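Local coordinates for protein archease, possible chaperone (Thermotoga maritima, PDB 1J5U) that probably activates the tRNA-splicing ligase RtcB by promoting its guanylylation, and binds a calcium ion, at residues 82-87 with 98-103; 39-43 with 73-77; 116-120 with 130-134; 26-32 with 126-130. One frame throughout, in Å; residues are numbered along the deposited sequence.

Contact 1. Residues 82-87 with 98-103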
loop_
_atom_site.group_PDB
_atom_site.type_symbol
_atom_site.label_atom_id
_atom_site.label_comp_id
_atom_site.label_asym_id
_atom_site.label_seq_id
_atom_site.Cartn_x
_atom_site.Cartn_y
_atom_site.Cartn_z
ATOM N N LYS A 82 -11.176 7.087 -4.588
ATOM C CA LYS A 82 -12.033 8.240 -4.325
ATOM C C LYS A 82 -11.316 9.524 -4.690
ATOM O O LYS A 82 -11.822 10.618 -4.456
ATOM C CB LYS A 82 -12.446 8.283 -2.845
ATOM C CG LYS A 82 -13.368 7.144 -2.440
ATOM C CD LYS A 82 -13.772 7.228 -0.978
ATOM C CE LYS A 82 -14.740 6.106 -0.617
ATOM N NZ LYS A 82 -15.141 6.171 0.827
ATOM N N GLY A 83 -10.126 9.395 -5.258
ATOM C CA GLY A 83 -9.370 10.569 -5.635
ATOM C C GLY A 83 -8.400 11.082 -4.577
ATOM O O GLY A 83 -7.897 12.185 -4.710
ATOM N N TRP A 84 -8.102 10.287 -3.551
ATOM C CA TRP A 84 -7.173 10.721 -2.504
ATOM C C TRP A 84 -5.983 9.743 -2.307
ATOM O O TRP A 84 -6.184 8.561 -2.099
ATOM C CB TRP A 84 -7.920 10.868 -1.162
ATOM C CG TRP A 84 -9.001 11.939 -1.154
ATOM C CD1 TRP A 84 -10.326 11.772 -1.409
ATOM C CD2 TRP A 84 -8.811 13.335 -0.913
ATOM N NE1 TRP A 84 -10.984 12.983 -1.345
ATOM C CE2 TRP A 84 -10.074 13.959 -1.041
ATOM C CE3 TRP A 84 -7.694 14.120 -0.601
ATOM C CZ2 TRP A 84 -10.252 15.333 -0.869
ATOM C CZ3 TRP A 84 -7.876 15.499 -0.427
ATOM C CH2 TRP A 84 -9.146 16.084 -0.563
ATOM N N ALA A 85 -4.762 10.261 -2.324
ATOM C CA ALA A 85 -3.587 9.415 -2.152
ATOM C C ALA A 85 -2.829 9.670 -0.844
ATOM O O ALA A 85 -2.674 10.817 -0.418
ATOM C CB ALA A 85 -2.646 9.598 -3.346
ATOM N N PRO A 86 -2.374 8.594 -0.181
ATOM C CA PRO A 86 -1.626 8.756 1.073
ATOM C C PRO A 86 -0.345 9.542 0.765
ATOM O O PRO A 86 0.352 9.261 -0.207
ATOM C CB PRO A 86 -1.362 7.310 1.512
ATOM C CG PRO A 86 -1.279 6.558 0.167
ATOM C CD PRO A 86 -2.485 7.167 -0.558
ATOM N N TRP A 87 -0.029 10.527 1.593
ATOM C CA TRP A 87 1.143 11.358 1.348
ATOM C C TRP A 87 2.132 11.415 2.513
ATOM O O TRP A 87 3.346 11.186 2.341
ATOM C CB TRP A 87 0.667 12.776 0.966
ATOM C CG TRP A 87 1.762 13.795 0.825
ATOM C CD1 TRP A 87 2.844 13.743 -0.016
ATOM C CD2 TRP A 87 1.873 15.026 1.541
ATOM N NE1 TRP A 87 3.618 14.867 0.138
ATOM C CE2 TRP A 87 3.045 15.672 1.087
ATOM C CE3 TRP A 87 1.090 15.649 2.523
ATOM C CZ2 TRP A 87 3.458 16.914 1.584
ATOM C CZ3 TRP A 87 1.499 16.890 3.020
ATOM C CH2 TRP A 87 2.675 17.508 2.545
ATOM N N VAL A 98 -2.575 9.887 8.984
ATOM C CA VAL A 98 -2.191 9.884 7.581
ATOM C C VAL A 98 -2.774 11.091 6.853
ATOM O O VAL A 98 -3.980 11.315 6.876
ATOM C CB VAL A 98 -2.690 8.577 6.904
ATOM C CG1 VAL A 98 -2.406 8.608 5.374
ATOM C CG2 VAL A 98 -1.989 7.387 7.555
ATOM N N THR A 99 -1.909 11.886 6.240
ATOM C CA THR A 99 -2.375 13.027 5.471
ATOM C C THR A 99 -2.425 12.569 4.011
ATOM O O THR A 99 -1.428 12.064 3.478
ATOM C CB THR A 99 -1.404 14.221 5.562
ATOM O OG1 THR A 99 -1.158 14.556 6.941
ATOM C CG2 THR A 99 -2.009 15.451 4.851
ATOM N N PHE A 100 -3.593 12.705 3.390
ATOM C CA PHE A 100 -3.774 12.366 1.990
ATOM C C PHE A 100 -3.748 13.662 1.181
ATOM O O PHE A 100 -4.012 14.742 1.723
ATOM C CB PHE A 100 -5.131 11.693 1.760
ATOM C CG PHE A 100 -5.281 10.363 2.429
ATOM C CD1 PHE A 100 -5.570 10.276 3.794
ATOM C CD2 PHE A 100 -5.167 9.197 1.688
ATOM C CE1 PHE A 100 -5.752 9.048 4.408
ATOM C CE2 PHE A 100 -5.341 7.955 2.289
ATOM C CZ PHE A 100 -5.637 7.874 3.650
ATOM N N ARG A 101 -3.393 13.565 -0.095
ATOM C CA ARG A 101 -3.418 14.724 -0.982
ATOM C C ARG A 101 -4.291 14.359 -2.177
ATOM O O ARG A 101 -4.363 13.188 -2.583
ATOM C CB ARG A 101 -2.012 15.149 -1.410
ATOM C CG ARG A 101 -1.373 16.119 -0.407
ATOM C CD ARG A 101 0.049 16.505 -0.787
ATOM N NE ARG A 101 0.107 17.258 -2.035
ATOM C CZ ARG A 101 1.229 17.707 -2.598
ATOM N NH1 ARG A 101 2.404 17.484 -2.026
ATOM N NH2 ARG A 101 1.175 18.372 -3.744
ATOM N N LYS A 102 -5.001 15.356 -2.705
ATOM C CA LYS A 102 -5.886 15.133 -3.828
ATOM C C LYS A 102 -5.055 14.726 -5.028
ATOM O O LYS A 102 -4.012 15.306 -5.296
ATOM C CB LYS A 102 -6.674 16.405 -4.156
ATOM C CG LYS A 102 -7.804 16.181 -5.113
ATOM C CD LYS A 102 -8.847 15.241 -4.505
ATOM C CE LYS A 102 -9.896 14.846 -5.546
ATOM N NZ LYS A 102 -10.928 13.945 -4.991
ATOM N N ILE A 103 -5.526 13.713 -5.738
ATOM C CA ILE A 103 -4.828 13.216 -6.915
ATOM C C ILE A 103 -5.116 14.115 -8.112
ATOM O O ILE A 103 -6.273 14.296 -8.487
ATOM C CB ILE A 103 -5.299 11.791 -7.229
ATOM C CG1 ILE A 103 -4.855 10.861 -6.099
ATOM C CG2 ILE A 103 -4.829 11.362 -8.608
ATOM C CD1 ILE A 103 -5.388 9.441 -6.234
#
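Trp84-Trp87 runs antiparallel to Val98-Ile103, the strand axes coming within 4.4 Å with their directions 136° apart, as two arms of a beta hairpin in the archease fold. Ala85 and Arg101 form a hydrogen-bonded pair and exchange two backbone bonds. Ile103 N to Gly83 O and Trp87 N to Thr99 O add one more on either side. Pro86, with no N-H to give, faces Phe100 in a non-hydrogen-bonded pair, where none is required.

Two tryptophans illustrate how a long basic side chain can lie across an indole on an adjoining strand. The Lys102 chain, bent at its second torsion (chi2 63°), brings CD over the six-membered ring of Trp84, 3.8 Å from its centroid. NZ then continues above the five-membered ring, 4.1 Å from that centroid, as a cation-pi contact; Lys56 makes another with the same indole. Arg101 treats Trp87 differently. Its CD sits 3.5 Å from the centroid of the five-membered ring, while CZ, 4.7 Å from it and over the face, makes a cation-pi contact. The guanidinium plane stands at 85° to the indole instead of stacking flat on it, and NE is held by Asp52 O. Thr99 comes to the edge of the Trp87 ring, its CG2 lying 3.9 Å from CE3.

Gly83 ends the preceding helix in a Schellman motif. Its positive phi suits glycine, and a CB there would also run into Lys102 NZ. Between the two tryptophans the backbones come close enough for a CA-H...O contact, with Phe100 CA 3.1 Å from Ala85 O.

Contact 2. Residues 39-43 with 73-77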
loop_
_atom_site.group_PDB
_atom_site.type_symbol
_atom_site.label_atom_id
_atom_site.label_comp_id
_atom_site.label_asym_id
_atom_site.label_seq_id
_atom_site.Cartn_x
_atom_site.Cartn_y
_atom_site.Cartn_z
ATOM N N ALA A 39 4.877 1.185 1.662
ATOM C CA ALA A 39 3.654 0.745 0.953
ATOM C C ALA A 39 3.114 1.975 0.225
ATOM O O ALA A 39 2.677 1.903 -0.930
ATOM C CB ALA A 39 2.599 0.208 1.949
ATOM N N ARG A 40 3.137 3.111 0.909
ATOM C CA ARG A 40 2.695 4.361 0.308
ATOM C C ARG A 40 3.544 4.664 -0.948
ATOM O O ARG A 40 3.008 4.971 -2.011
ATOM C CB ARG A 40 2.856 5.529 1.296
ATOM C CG ARG A 40 2.658 6.912 0.632
ATOM C CD ARG A 40 3.325 8.032 1.468
ATOM N NE ARG A 40 4.770 7.827 1.489
ATOM C CZ ARG A 40 5.598 8.328 2.402
ATOM N NH1 ARG A 40 5.123 9.094 3.382
ATOM N NH2 ARG A 40 6.892 8.015 2.370
ATOM N N ASN A 41 4.867 4.621 -0.801
ATOM C CA ASN A 41 5.754 4.888 -1.931
ATOM C C ASN A 41 5.416 4.008 -3.141
ATOM O O ASN A 41 5.387 4.489 -4.266
ATOM C CB ASN A 41 7.228 4.675 -1.524
ATOM C CG ASN A 41 7.711 5.717 -0.539
ATOM O OD1 ASN A 41 7.078 6.761 -0.375
ATOM N ND2 ASN A 41 8.843 5.449 0.119
ATOM N N ILE A 42 5.155 2.729 -2.901
ATOM C CA ILE A 42 4.815 1.791 -3.967
ATOM C C ILE A 42 3.538 2.212 -4.702
ATOM O O ILE A 42 3.513 2.253 -5.942
ATOM C CB ILE A 42 4.632 0.342 -3.407
ATOM C CG1 ILE A 42 5.993 -0.226 -2.949
ATOM C CG2 ILE A 42 3.997 -0.568 -4.485
ATOM C CD1 ILE A 42 5.905 -1.603 -2.290
ATOM N N LEU A 43 2.485 2.532 -3.938
ATOM C CA LEU A 43 1.208 2.952 -4.510
ATOM C C LEU A 43 1.339 4.180 -5.425
ATOM O O LEU A 43 0.810 4.195 -6.548
ATOM C CB LEU A 43 0.176 3.232 -3.377
ATOM C CG LEU A 43 -0.284 2.026 -2.535
ATOM C CD1 LEU A 43 -1.278 2.496 -1.458
ATOM C CD2 LEU A 43 -0.955 0.966 -3.442
ATOM N N VAL A 73 -3.374 -0.416 4.295
ATOM C CA VAL A 73 -3.010 -0.191 2.908
ATOM C C VAL A 73 -4.253 -0.350 2.008
ATOM O O VAL A 73 -4.426 0.391 1.053
ATOM C CB VAL A 73 -1.863 -1.173 2.491
ATOM C CG1 VAL A 73 -1.583 -1.069 1.009
ATOM C CG2 VAL A 73 -0.580 -0.873 3.317
ATOM N N ASN A 74 -5.125 -1.306 2.307
ATOM C CA ASN A 74 -6.295 -1.446 1.453
ATOM C C ASN A 74 -7.244 -0.287 1.616
ATOM O O ASN A 74 -7.971 0.046 0.691
ATOM C CB ASN A 74 -6.993 -2.787 1.673
ATOM C CG ASN A 74 -6.310 -3.905 0.890
ATOM O OD1 ASN A 74 -6.040 -3.743 -0.297
ATOM N ND2 ASN A 74 -6.020 -5.015 1.543
ATOM N N ASP A 75 -7.230 0.346 2.780
ATOM C CA ASP A 75 -8.095 1.497 2.941
ATOM C C ASP A 75 -7.518 2.632 2.097
ATOM O O ASP A 75 -8.262 3.398 1.512
ATOM C CB ASP A 75 -8.210 1.939 4.399
ATOM C CG ASP A 75 -9.251 3.030 4.554
ATOM O OD1 ASP A 75 -8.900 4.193 4.807
ATOM O OD2 ASP A 75 -10.427 2.710 4.353
ATOM N N TRP A 76 -6.188 2.714 2.004
ATOM C CA TRP A 76 -5.550 3.733 1.178
ATOM C C TRP A 76 -5.929 3.545 -0.296
ATOM O O TRP A 76 -6.081 4.511 -1.030
ATOM C CB TRP A 76 -4.023 3.670 1.269
ATOM C CG TRP A 76 -3.441 4.059 2.594
ATOM C CD1 TRP A 76 -4.105 4.600 3.670
ATOM C CD2 TRP A 76 -2.075 3.912 2.993
ATOM N NE1 TRP A 76 -3.233 4.791 4.711
ATOM C CE2 TRP A 76 -1.978 4.380 4.324
ATOM C CE3 TRP A 76 -0.914 3.431 2.349
ATOM C CZ2 TRP A 76 -0.764 4.385 5.034
ATOM C CZ3 TRP A 76 0.301 3.441 3.060
ATOM C CH2 TRP A 76 0.360 3.914 4.387
ATOM N N ILE A 77 -6.023 2.293 -0.728
ATOM C CA ILE A 77 -6.410 1.979 -2.104
ATOM C C ILE A 77 -7.871 2.436 -2.331
ATOM O O ILE A 77 -8.214 2.921 -3.400
ATOM C CB ILE A 77 -6.252 0.464 -2.373
ATOM C CG1 ILE A 77 -4.744 0.142 -2.493
ATOM C CG2 ILE A 77 -7.025 0.058 -3.649
ATOM C CD1 ILE A 77 -4.362 -1.332 -2.255
#
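Ala39 CB rests against Val73 CG2 at 3.6 Å, a close methyl contact between two helices whose axes approach to 11.0 Å over these segments and are inclined at 29°. Trp76 carries the next part of the interface. With CD1 nearly eclipsing CA (chi2 -8°), its six-membered ring extends away from its own backbone, and CZ3 arrives 3.7 Å from Arg40 CB and close to Arg40 N. The two Leu43 methyls part: CD1 meets the indole edge in the ring plane, 3.9 Å from Trp76 CE3, and CD2 reaches Ile77 CG1 at 4.0 Å. The leucine side chain crosses both neighbours at about a right angle.

Beyond its CB, Arg40 leads away from segment 73-77. Side-on, NE and NH2 both donate to Asn41 OD1, at 3.2 and 3.0 Å, from the same face of the amide. Cutting Arg40 back to an alanine would spare the CB against Trp76 but would probably leave Asn41 OD1 without either donor and its amide freer to turn.

Outside the two segments Trp76 also meets Tyr60, edge-to-face, and Phe100, with ring planes at about 85°. These interlocking side chains are those of a near-parallel helix pair in the hydrophobic core of the archease fold, at the centre of the chain.

Contact 3. Residues 116-120 with 130-134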
loop_
_atom_site.group_PDB
_atom_site.type_symbol
_atom_site.label_atom_id
_atom_site.label_comp_id
_atom_site.label_asym_id
_atom_site.label_seq_id
_atom_site.Cartn_x
_atom_site.Cartn_y
_atom_site.Cartn_z
ATOM N N TYR A 116 -2.910 -11.002 0.964
ATOM C CA TYR A 116 -2.226 -11.573 2.109
ATOM C C TYR A 116 -1.074 -12.465 1.645
ATOM O O TYR A 116 -0.341 -13.008 2.462
ATOM C CB TYR A 116 -3.182 -12.410 2.965
ATOM C CG TYR A 116 -3.844 -11.635 4.078
ATOM C CD1 TYR A 116 -5.195 -11.295 4.014
ATOM C CD2 TYR A 116 -3.112 -11.238 5.198
ATOM C CE1 TYR A 116 -5.803 -10.574 5.041
ATOM C CE2 TYR A 116 -3.706 -10.514 6.225
ATOM C CZ TYR A 116 -5.051 -10.186 6.141
ATOM O OH TYR A 116 -5.635 -9.456 7.157
ATOM N N HIS A 117 -0.904 -12.594 0.333
ATOM C CA HIS A 117 0.161 -13.453 -0.218
ATOM C C HIS A 117 1.541 -13.048 0.263
ATOM O O HIS A 117 1.961 -11.918 0.034
ATOM C CB HIS A 117 0.182 -13.400 -1.751
ATOM C CG HIS A 117 -1.053 -13.933 -2.405
ATOM N ND1 HIS A 117 -1.498 -15.226 -2.220
ATOM C CD2 HIS A 117 -1.926 -13.352 -3.262
ATOM C CE1 HIS A 117 -2.592 -15.418 -2.935
ATOM N NE2 HIS A 117 -2.873 -14.296 -3.575
ATOM N N LEU A 118 2.236 -13.975 0.913
ATOM C CA LEU A 118 3.586 -13.742 1.408
ATOM C C LEU A 118 3.725 -12.578 2.402
ATOM O O LEU A 118 4.839 -12.140 2.680
ATOM C CB LEU A 118 4.536 -13.514 0.214
ATOM C CG LEU A 118 4.504 -14.646 -0.840
ATOM C CD1 LEU A 118 5.405 -14.305 -2.045
ATOM C CD2 LEU A 118 4.934 -15.961 -0.178
ATOM N N LEU A 119 2.613 -12.068 2.915
ATOM C CA LEU A 119 2.661 -10.963 3.881
ATOM C C LEU A 119 3.056 -11.551 5.233
ATOM O O LEU A 119 2.269 -12.271 5.843
ATOM C CB LEU A 119 1.284 -10.295 3.988
ATOM C CG LEU A 119 1.215 -8.994 4.797
ATOM C CD1 LEU A 119 2.318 -8.017 4.303
ATOM C CD2 LEU A 119 -0.178 -8.370 4.643
ATOM N N LYS A 120 4.278 -11.269 5.683
ATOM C CA LYS A 120 4.797 -11.779 6.957
ATOM C C LYS A 120 5.992 -10.928 7.393
ATOM O O LYS A 120 7.036 -10.936 6.732
ATOM C CB LYS A 120 5.263 -13.240 6.800
ATOM C CG LYS A 120 5.863 -13.880 8.049
ATOM C CD LYS A 120 6.575 -15.195 7.669
ATOM C CE LYS A 120 6.969 -16.058 8.882
ATOM N NZ LYS A 120 8.027 -15.438 9.753
ATOM N N THR A 130 9.295 -7.466 4.817
ATOM C CA THR A 130 8.293 -8.400 4.316
ATOM C C THR A 130 8.085 -8.203 2.837
ATOM O O THR A 130 8.428 -7.157 2.280
ATOM C CB THR A 130 6.908 -8.223 4.987
ATOM O OG1 THR A 130 6.019 -9.237 4.505
ATOM C CG2 THR A 130 6.294 -6.856 4.648
ATOM N N LYS A 131 7.555 -9.234 2.192
ATOM C CA LYS A 131 7.197 -9.105 0.803
ATOM C C LYS A 131 5.773 -8.532 0.872
ATOM O O LYS A 131 5.085 -8.694 1.879
ATOM C CB LYS A 131 7.171 -10.479 0.112
ATOM C CG LYS A 131 8.323 -10.708 -0.886
ATOM C CD LYS A 131 8.291 -12.117 -1.460
ATOM C CE LYS A 131 9.310 -12.293 -2.569
ATOM N NZ LYS A 131 10.643 -11.779 -2.152
ATOM N N VAL A 132 5.357 -7.828 -0.175
ATOM C CA VAL A 132 4.001 -7.321 -0.275
ATOM C C VAL A 132 3.605 -7.660 -1.698
ATOM O O VAL A 132 4.332 -7.340 -2.667
ATOM C CB VAL A 132 3.869 -5.784 -0.042
ATOM C CG1 VAL A 132 3.953 -5.490 1.467
ATOM C CG2 VAL A 132 4.952 -5.020 -0.809
ATOM N N VAL A 133 2.465 -8.323 -1.821
ATOM C CA VAL A 133 1.975 -8.748 -3.128
ATOM C C VAL A 133 0.636 -8.101 -3.413
ATOM O O VAL A 133 -0.313 -8.203 -2.609
ATOM C CB VAL A 133 1.845 -10.287 -3.170
ATOM C CG1 VAL A 133 1.161 -10.741 -4.482
ATOM C CG2 VAL A 133 3.229 -10.913 -3.038
ATOM N N PHE A 134 0.574 -7.419 -4.550
ATOM C CA PHE A 134 -0.626 -6.723 -4.957
ATOM C C PHE A 134 -1.318 -7.367 -6.146
ATOM O O PHE A 134 -0.698 -8.034 -6.989
ATOM C CB PHE A 134 -0.314 -5.267 -5.323
ATOM C CG PHE A 134 0.304 -4.484 -4.209
ATOM C CD1 PHE A 134 1.678 -4.554 -3.975
ATOM C CD2 PHE A 134 -0.486 -3.670 -3.401
ATOM C CE1 PHE A 134 2.261 -3.814 -2.949
ATOM C CE2 PHE A 134 0.082 -2.917 -2.370
ATOM C CZ PHE A 134 1.457 -2.989 -2.145
HETATM O O HOH W 1 1.289 -9.373 0.407
HETATM O O HOH W 2 7.957 -11.779 4.138
#
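Leu118 and Lys131 run alongside each other in the same direction, with Leu118 CD1 3.7 Å from Lys131 CD, so the aliphatic part of the lysine serves as an apolar neighbour while NZ continues toward a weak, long ion pair with Glu26. Nearer the start of the turn, His117 and Val133 meet at their roots, CB to CB at 3.8 Å, and the imidazole turns off to bond Thr20 OG1 through NE2. Leu119 leaves its backbone away from strand 130-134, yet its CD1 swings back to Val132 CG1 at 4.1 Å, the side chain slanting past Thr130.

This uneven meeting illustrates a hairpin whose first strand, 113-124, is interrupted. Residues Tyr116 to Leu119 form a type II turn, with Leu118 at positive phi, and across this part water and a side chain stand in for direct backbone bonds. One water receives the N-H of Val133 and donates to His117 O, 2.7 Å from each atom. Another accepts from Lys131 N and lies in hydrogen-bonding reach of Lys120 O, though it has more acceptors near it than protons.

Thr130 supplies the side-chain link. With OG1 anti to the backbone N (chi1 -176°), the hydroxyl accepts from Lys120 N at 2.9 Å, a fairly straight bond of 164°, and donates to Lys131 O at 2.8 Å. A valine in its place would probably leave Lys120 N without its acceptor and Lys131 O without this donor, unpinning the residue just after the turn from the strand. Farther along, the side chain of His117 lies about 9 Å from the calcium ion, whose ligands include Asp135, just beyond Phe134.

Contact 4. Residues 26-32 with 126-130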
loop_
_atom_site.group_PDB
_atom_site.type_symbol
_atom_site.label_atom_id
_atom_site.label_comp_id
_atom_site.label_asym_id
_atom_site.label_seq_id
_atom_site.Cartn_x
_atom_site.Cartn_y
_atom_site.Cartn_z
ATOM N N GLU A 26 9.682 -6.229 -2.009
ATOM C CA GLU A 26 10.186 -6.544 -0.702
ATOM C C GLU A 26 10.347 -5.151 -0.105
ATOM O O GLU A 26 11.025 -4.309 -0.692
ATOM C CB GLU A 26 11.549 -7.220 -0.768
ATOM C CG GLU A 26 12.089 -7.622 0.603
ATOM C CD GLU A 26 11.303 -8.773 1.237
ATOM O OE1 GLU A 26 10.703 -9.575 0.475
ATOM O OE2 GLU A 26 11.301 -8.889 2.488
ATOM N N ILE A 27 9.694 -4.886 1.026
ATOM C CA ILE A 27 9.831 -3.592 1.673
ATOM C C ILE A 27 10.596 -3.791 2.977
ATOM O O ILE A 27 10.494 -4.829 3.637
ATOM C CB ILE A 27 8.460 -2.910 1.952
ATOM C CG1 ILE A 27 7.546 -3.849 2.755
ATOM C CG2 ILE A 27 7.823 -2.478 0.643
ATOM C CD1 ILE A 27 6.226 -3.212 3.177
ATOM N N SER A 28 11.399 -2.805 3.335
ATOM C CA SER A 28 12.205 -2.910 4.535
ATOM C C SER A 28 12.328 -1.564 5.191
ATOM O O SER A 28 12.256 -0.537 4.520
ATOM C CB SER A 28 13.596 -3.424 4.169
ATOM O OG SER A 28 14.146 -2.609 3.153
ATOM N N GLY A 29 12.521 -1.577 6.506
ATOM C CA GLY A 29 12.662 -0.343 7.255
ATOM C C GLY A 29 12.992 -0.714 8.691
ATOM O O GLY A 29 13.235 -1.887 8.994
ATOM N N ASN A 30 13.008 0.264 9.591
ATOM C CA ASN A 30 13.331 -0.039 10.985
ATOM C C ASN A 30 12.083 -0.125 11.860
ATOM O O ASN A 30 12.187 -0.368 13.055
ATOM C CB ASN A 30 14.274 1.033 11.567
ATOM C CG ASN A 30 15.650 1.052 10.887
ATOM O OD1 ASN A 30 16.181 2.123 10.562
ATOM N ND2 ASN A 30 16.237 -0.130 10.683
ATOM N N SER A 31 10.906 0.063 11.277
ATOM C CA SER A 31 9.686 0.050 12.085
ATOM C C SER A 31 8.463 -0.170 11.217
ATOM O O SER A 31 8.538 -0.065 9.999
ATOM C CB SER A 31 9.519 1.402 12.785
ATOM O OG SER A 31 9.155 2.388 11.826
ATOM N N TYR A 32 7.352 -0.455 11.877
ATOM C CA TYR A 32 6.069 -0.693 11.233
ATOM C C TYR A 32 5.649 0.531 10.432
ATOM O O TYR A 32 5.127 0.414 9.333
ATOM C CB TYR A 32 5.015 -1.011 12.296
ATOM C CG TYR A 32 3.609 -1.118 11.759
ATOM C CD1 TYR A 32 3.177 -2.262 11.079
ATOM C CD2 TYR A 32 2.711 -0.079 11.934
ATOM C CE1 TYR A 32 1.875 -2.360 10.592
ATOM C CE2 TYR A 32 1.408 -0.169 11.454
ATOM C CZ TYR A 32 0.997 -1.310 10.780
ATOM O OH TYR A 32 -0.290 -1.376 10.304
ATOM N N ASP A 126 18.182 -4.616 13.169
ATOM C CA ASP A 126 17.402 -3.384 13.224
ATOM C C ASP A 126 16.337 -3.349 12.119
ATOM O O ASP A 126 15.467 -2.482 12.119
ATOM C CB ASP A 126 18.324 -2.171 13.031
ATOM C CG ASP A 126 19.298 -1.973 14.186
ATOM O OD1 ASP A 126 19.931 -2.957 14.634
ATOM O OD2 ASP A 126 19.441 -0.816 14.637
ATOM N N VAL A 127 16.410 -4.294 11.190
ATOM C CA VAL A 127 15.497 -4.316 10.057
ATOM C C VAL A 127 14.235 -5.160 10.167
ATOM O O VAL A 127 14.268 -6.330 10.545
ATOM C CB VAL A 127 16.250 -4.737 8.771
ATOM C CG1 VAL A 127 15.333 -4.592 7.548
ATOM C CG2 VAL A 127 17.512 -3.880 8.600
ATOM N N LEU A 128 13.119 -4.531 9.831
ATOM C CA LEU A 128 11.829 -5.184 9.797
ATOM C C LEU A 128 11.523 -5.253 8.302
ATOM O O LEU A 128 11.614 -4.243 7.608
ATOM C CB LEU A 128 10.781 -4.330 10.516
ATOM C CG LEU A 128 9.444 -5.035 10.733
ATOM C CD1 LEU A 128 9.666 -6.273 11.623
ATOM C CD2 LEU A 128 8.446 -4.063 11.397
ATOM N N LYS A 129 11.171 -6.424 7.794
ATOM C CA LYS A 129 10.890 -6.548 6.374
ATOM C C LYS A 129 9.806 -7.564 6.038
ATOM O O LYS A 129 9.430 -8.391 6.866
ATOM C CB LYS A 129 12.165 -6.921 5.612
ATOM C CG LYS A 129 12.732 -8.286 5.978
ATOM C CD LYS A 129 14.051 -8.577 5.245
ATOM C CE LYS A 129 14.631 -9.925 5.688
ATOM N NZ LYS A 129 16.079 -10.082 5.341
ATOM N N THR A 130 9.295 -7.466 4.817
ATOM C CA THR A 130 8.293 -8.400 4.316
ATOM C C THR A 130 8.085 -8.203 2.837
ATOM O O THR A 130 8.428 -7.157 2.280
ATOM C CB THR A 130 6.908 -8.223 4.987
ATOM O OG1 THR A 130 6.019 -9.237 4.505
ATOM C CG2 THR A 130 6.294 -6.856 4.648
#
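Glu26, just before the first bridge, folds its carboxylate over the neighbouring strand, OE2 3.3 Å from Thr130 C and poorly placed to accept from Thr130 N. The acid also stands near Lys129, OE2 to NZ 5.7 Å, too far for their charged atoms to touch.

Strands 26-29 and 127-130 are adjoining members of an antiparallel sheet, their directions 163° apart. Ile27 forms a hydrogen-bonded pair with Thr130: Ile27 N gives to Thr130 O at 2.9 Å and Ile27 O accepts from Thr130 N at 3.1 Å. Ile27 turns CG1 over its own main chain, flanked by N and C (chi1 54°), which lays it beside Thr130 CG2 at 3.8 Å, both on the same face of the sheet, where Ile27 meets helices 32-47 and 66-81. Ser28 takes the opposite face, its CB 4.0 Å from Lys129 CB and equally near Val127 CG1. Gly29 then repeats the paired bonds with Leu128, the shorter being Leu128 N to Gly29 O at 2.8 Å.

Past the strand, Asn30 reaches back with its amide: ND2 gives to Asp126 O at 2.9 Å from well above the carbonyl plane, 67° out of it. Ser31 is the N-cap of helix 32-47, its OG accepting from Glu34 N, while its own buried N has no partner in the model. Tyr32 places its N against Leu128 CD2.

Four main-chain bonds join the strands, and one side-chain bond ties the loops beyond them, so much of this join rests on backbone geometry. The Glu26-Lys129 charges contribute at most from a distance, each having another weak, long ion pair, Glu26 OE1 with Lys131 and Lys129 NZ with Asp124.

How the contacts relate
Contact 2 is the buried core, joining two helices mainly by apolar contacts, with no hydrogen bond between them. Contacts 1 and 4 are partly buried strand pairings nearer the surface, and contact 3 sets an irregular turn against a strand. Contact 1 belongs to one sheet, and touches contact 2 where Phe100 and Pro86 meet Trp76. Contacts 3 and 4 lie in the other sheet, share Thr130 and strand 127-135, and flank that strand on its two sides: contact 4 pairs by regular backbone bonds, contact 3 through waters and a hydroxyl. Ile42 of the helix layer packs on both of them, through Val132 and Ile27. Cation-pi contacts occur in contact 1, whereas contact 3 comes closest to the calcium site.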